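Local coordinates for maltose/maltodextrin-binding protein (Thermus thermophilus, PDB 2GH9), which binds maltotriose, probably as the periplasmic receptor that hands maltodextrins to a membrane transporter, at residues L150-D155 with V213-A218. Sequence-based numbering, arbitrary orientation.
Sequences LYNIGD and VDYGVA. With GLC (alpha-D-glucopyranose), chain B; GLC (alpha-D-glucopyranose), chain C.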
loop_
_atom_site.group_PDB
_atom_site.type_symbol
_atom_site.label_atom_id
_atom_site.label_comp_id
_atom_site.label_asym_id
_atom_site.label_seq_id
_atom_site.Cartn_x
_atom_site.Cartn_y
_atom_site.Cartn_z
ATOM N N LEU A 150 6.592 -9.901 -13.540
ATOM C CA LEU A 150 7.575 -9.391 -12.630
ATOM C C LEU A 150 6.864 -8.663 -11.493
ATOM O O LEU A 150 5.769 -8.144 -11.678
ATOM C CB LEU A 150 8.541 -8.438 -13.341
ATOM C CG LEU A 150 9.525 -9.022 -14.379
ATOM C CD1 LEU A 150 10.410 -7.881 -14.963
ATOM C CD2 LEU A 150 10.369 -10.120 -13.727
ATOM N N TYR A 151 7.503 -8.647 -10.334
ATOM C CA TYR A 151 7.012 -7.880 -9.177
ATOM C C TYR A 151 8.111 -7.742 -8.123
ATOM O O TYR A 151 9.144 -8.419 -8.198
ATOM C CB TYR A 151 5.723 -8.512 -8.581
ATOM C CG TYR A 151 5.931 -9.646 -7.595
ATOM C CD1 TYR A 151 6.462 -10.861 -8.010
ATOM C CD2 TYR A 151 5.556 -9.520 -6.253
ATOM C CE1 TYR A 151 6.659 -11.895 -7.131
ATOM C CE2 TYR A 151 5.752 -10.566 -5.347
ATOM C CZ TYR A 151 6.306 -11.760 -5.813
ATOM O OH TYR A 151 6.512 -12.823 -4.993
ATOM N N ASN A 152 7.871 -6.874 -7.143
ATOM C CA ASN A 152 8.794 -6.674 -6.028
ATOM C C ASN A 152 8.815 -7.885 -5.093
ATOM O O ASN A 152 8.268 -7.862 -4.003
ATOM C CB ASN A 152 8.438 -5.373 -5.285
ATOM C CG ASN A 152 9.516 -4.915 -4.347
ATOM O OD1 ASN A 152 10.597 -5.519 -4.248
ATOM N ND2 ASN A 152 9.235 -3.811 -3.637
ATOM N N ILE A 153 9.516 -8.934 -5.531
ATOM C CA ILE A 153 9.473 -10.248 -4.905
ATOM C C ILE A 153 9.954 -10.315 -3.459
ATOM O O ILE A 153 9.491 -11.147 -2.680
ATOM C CB ILE A 153 10.238 -11.284 -5.824
ATOM C CG1 ILE A 153 10.100 -12.717 -5.323
ATOM C CG2 ILE A 153 11.706 -10.907 -5.996
ATOM C CD1 ILE A 153 10.397 -13.746 -6.419
ATOM N N GLY A 154 10.894 -9.450 -3.092
ATOM C CA GLY A 154 11.401 -9.438 -1.746
ATOM C C GLY A 154 10.534 -8.719 -0.740
ATOM O O GLY A 154 10.757 -8.851 0.439
ATOM N N ASP A 155 9.531 -7.970 -1.204
ATOM C CA ASP A 155 8.714 -7.119 -0.328
ATOM C C ASP A 155 7.574 -7.869 0.422
ATOM O O ASP A 155 6.736 -8.510 -0.194
ATOM C CB ASP A 155 8.172 -5.966 -1.178
ATOM C CG ASP A 155 7.599 -4.819 -0.352
ATOM O OD1 ASP A 155 6.663 -5.075 0.411
ATOM O OD2 ASP A 155 8.053 -3.657 -0.507
ATOM N N VAL A 213 15.302 -8.391 -9.052
ATOM C CA VAL A 213 14.043 -7.703 -9.351
ATOM C C VAL A 213 13.429 -7.076 -8.090
ATOM O O VAL A 213 12.909 -7.769 -7.209
ATOM C CB VAL A 213 13.032 -8.615 -10.062
ATOM C CG1 VAL A 213 11.839 -7.793 -10.570
ATOM C CG2 VAL A 213 13.710 -9.330 -11.234
ATOM N N ASP A 214 13.496 -5.748 -8.038
ATOM C CA ASP A 214 12.906 -4.973 -6.964
ATOM C C ASP A 214 11.781 -4.099 -7.534
ATOM O O ASP A 214 11.423 -4.220 -8.703
ATOM C CB ASP A 214 13.988 -4.151 -6.237
ATOM C CG ASP A 214 14.734 -3.209 -7.143
ATOM O OD1 ASP A 214 14.337 -3.017 -8.317
ATOM O OD2 ASP A 214 15.767 -2.666 -6.673
ATOM N N TYR A 215 11.217 -3.220 -6.718
ATOM C CA TYR A 215 10.125 -2.377 -7.181
ATOM C C TYR A 215 10.444 -1.700 -8.512
ATOM O O TYR A 215 9.657 -1.761 -9.440
ATOM C CB TYR A 215 9.746 -1.305 -6.138
ATOM C CG TYR A 215 8.499 -0.614 -6.584
ATOM C CD1 TYR A 215 7.245 -1.152 -6.308
ATOM C CD2 TYR A 215 8.568 0.505 -7.397
ATOM C CE1 TYR A 215 6.084 -0.540 -6.795
ATOM C CE2 TYR A 215 7.436 1.113 -7.873
ATOM C CZ TYR A 215 6.194 0.586 -7.570
ATOM O OH TYR A 215 5.088 1.203 -8.074
ATOM N N GLY A 216 11.602 -1.043 -8.599
ATOM C CA GLY A 216 11.935 -0.233 -9.768
ATOM C C GLY A 216 12.140 -1.003 -11.059
ATOM O O GLY A 216 11.781 -0.534 -12.147
ATOM N N VAL A 217 12.716 -2.194 -10.931
ATOM C CA VAL A 217 12.956 -3.073 -12.076
ATOM C C VAL A 217 11.631 -3.473 -12.706
ATOM O O VAL A 217 11.426 -3.325 -13.923
ATOM C CB VAL A 217 13.766 -4.312 -11.640
ATOM C CG1 VAL A 217 13.846 -5.345 -12.757
ATOM C CG2 VAL A 217 15.173 -3.894 -11.142
ATOM N N ALA A 218 10.700 -3.944 -11.870
ATOM C CA ALA A 218 9.392 -4.388 -12.372
ATOM C C ALA A 218 8.553 -3.216 -12.867
ATOM O O ALA A 218 7.909 -3.301 -13.911
ATOM C CB ALA A 218 8.638 -5.184 -11.296
HETATM C C1 GLC B . 3.115 1.068 -1.591
HETATM C C2 GLC B . 1.980 1.162 -0.588
HETATM C C3 GLC B . 2.552 1.061 0.844
HETATM C C4 GLC B . 3.452 -0.149 1.042
HETATM C C5 GLC B . 4.503 -0.210 -0.064
HETATM C C6 GLC B . 5.314 -1.508 0.024
HETATM O O2 GLC B . 1.310 2.417 -0.732
HETATM O O3 GLC B . 1.502 1.048 1.786
HETATM O O4 GLC B . 4.090 -0.079 2.333
HETATM O O5 GLC B . 3.878 -0.125 -1.365
HETATM O O6 GLC B . 6.627 -1.362 -0.525
HETATM C C1 GLC C . 3.663 -1.098 3.231
HETATM C C2 GLC C . 3.486 -0.416 4.574
HETATM C C3 GLC C . 4.827 0.059 5.109
HETATM C C4 GLC C . 5.803 -1.111 5.127
HETATM C C5 GLC C . 5.921 -1.794 3.757
HETATM C C6 GLC C . 6.796 -3.056 3.774
HETATM O O2 GLC C . 2.578 0.696 4.455
HETATM O O3 GLC C . 4.667 0.587 6.422
HETATM O O4 GLC C . 7.069 -0.613 5.557
HETATM O O5 GLC C . 4.619 -2.176 3.304
HETATM O O6 GLC C . 7.229 -3.344 2.440
HETATM O O HOH W 1 12.756 -7.720 -4.545
#
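Asn152 lays its amide against the start of the helix that begins at Tyr215. With CG anti to the backbone N (chi1 -166°), CG comes within 3.4 Å of Tyr215 N, while ND2 lies 3.6 Å from Tyr215 CB and near the plane of the phenol ring, at its edge. The two side chains cross at about a right angle, amide and ring planes 73° apart. An amide suits this place: flat enough to lie against the helix start, it offers OD1 as acceptor to a water that ties the segments together, donating also to Val213 O at 2.7 Å and accepting from Gly154 N.

Beside this polar junction, Ala218 CB, small enough to let the backbones approach closely, meets Leu150 CB at 3.8 Å. Branched Leu150 and Val213 fill the buried site with methyls, CD2 against CG1 at 4.2 Å. Two other methyl contacts are with carbonyl oxygens: Val213 CG1 lies 3.6 Å from Tyr151 O, and Ile153 CG2 rests on Val213 O.

Each segment has an aspartate at the N-cap of the helix that follows, its carboxylate suited to accept from backbone N-H groups. Asp214 OD1 accepts from Val217 N, nearly along the C-O axis. Asp155, closing a type I turn from Asn152, also accepts from sugar hydroxyls: OD1 from O6 of the chain C glucose and, weakly, from Phe158 N; OD2 from O6 of the chain B glucose. The turn thus carries a ligand-pocket residue, and Tyr215 touches a further glucose while its OH bonds to Asn232.

The backbone of Leu150 bonds to Met229 of strand 227-232, beside which strand 149-150 runs parallel; Ala218 packs on Ile230 of strand 227-232. Helix 189-204 lies against Tyr151 and Ile153, and helix 156-166 leads on from Asp155, its Asn159 binding Tyr151 OH.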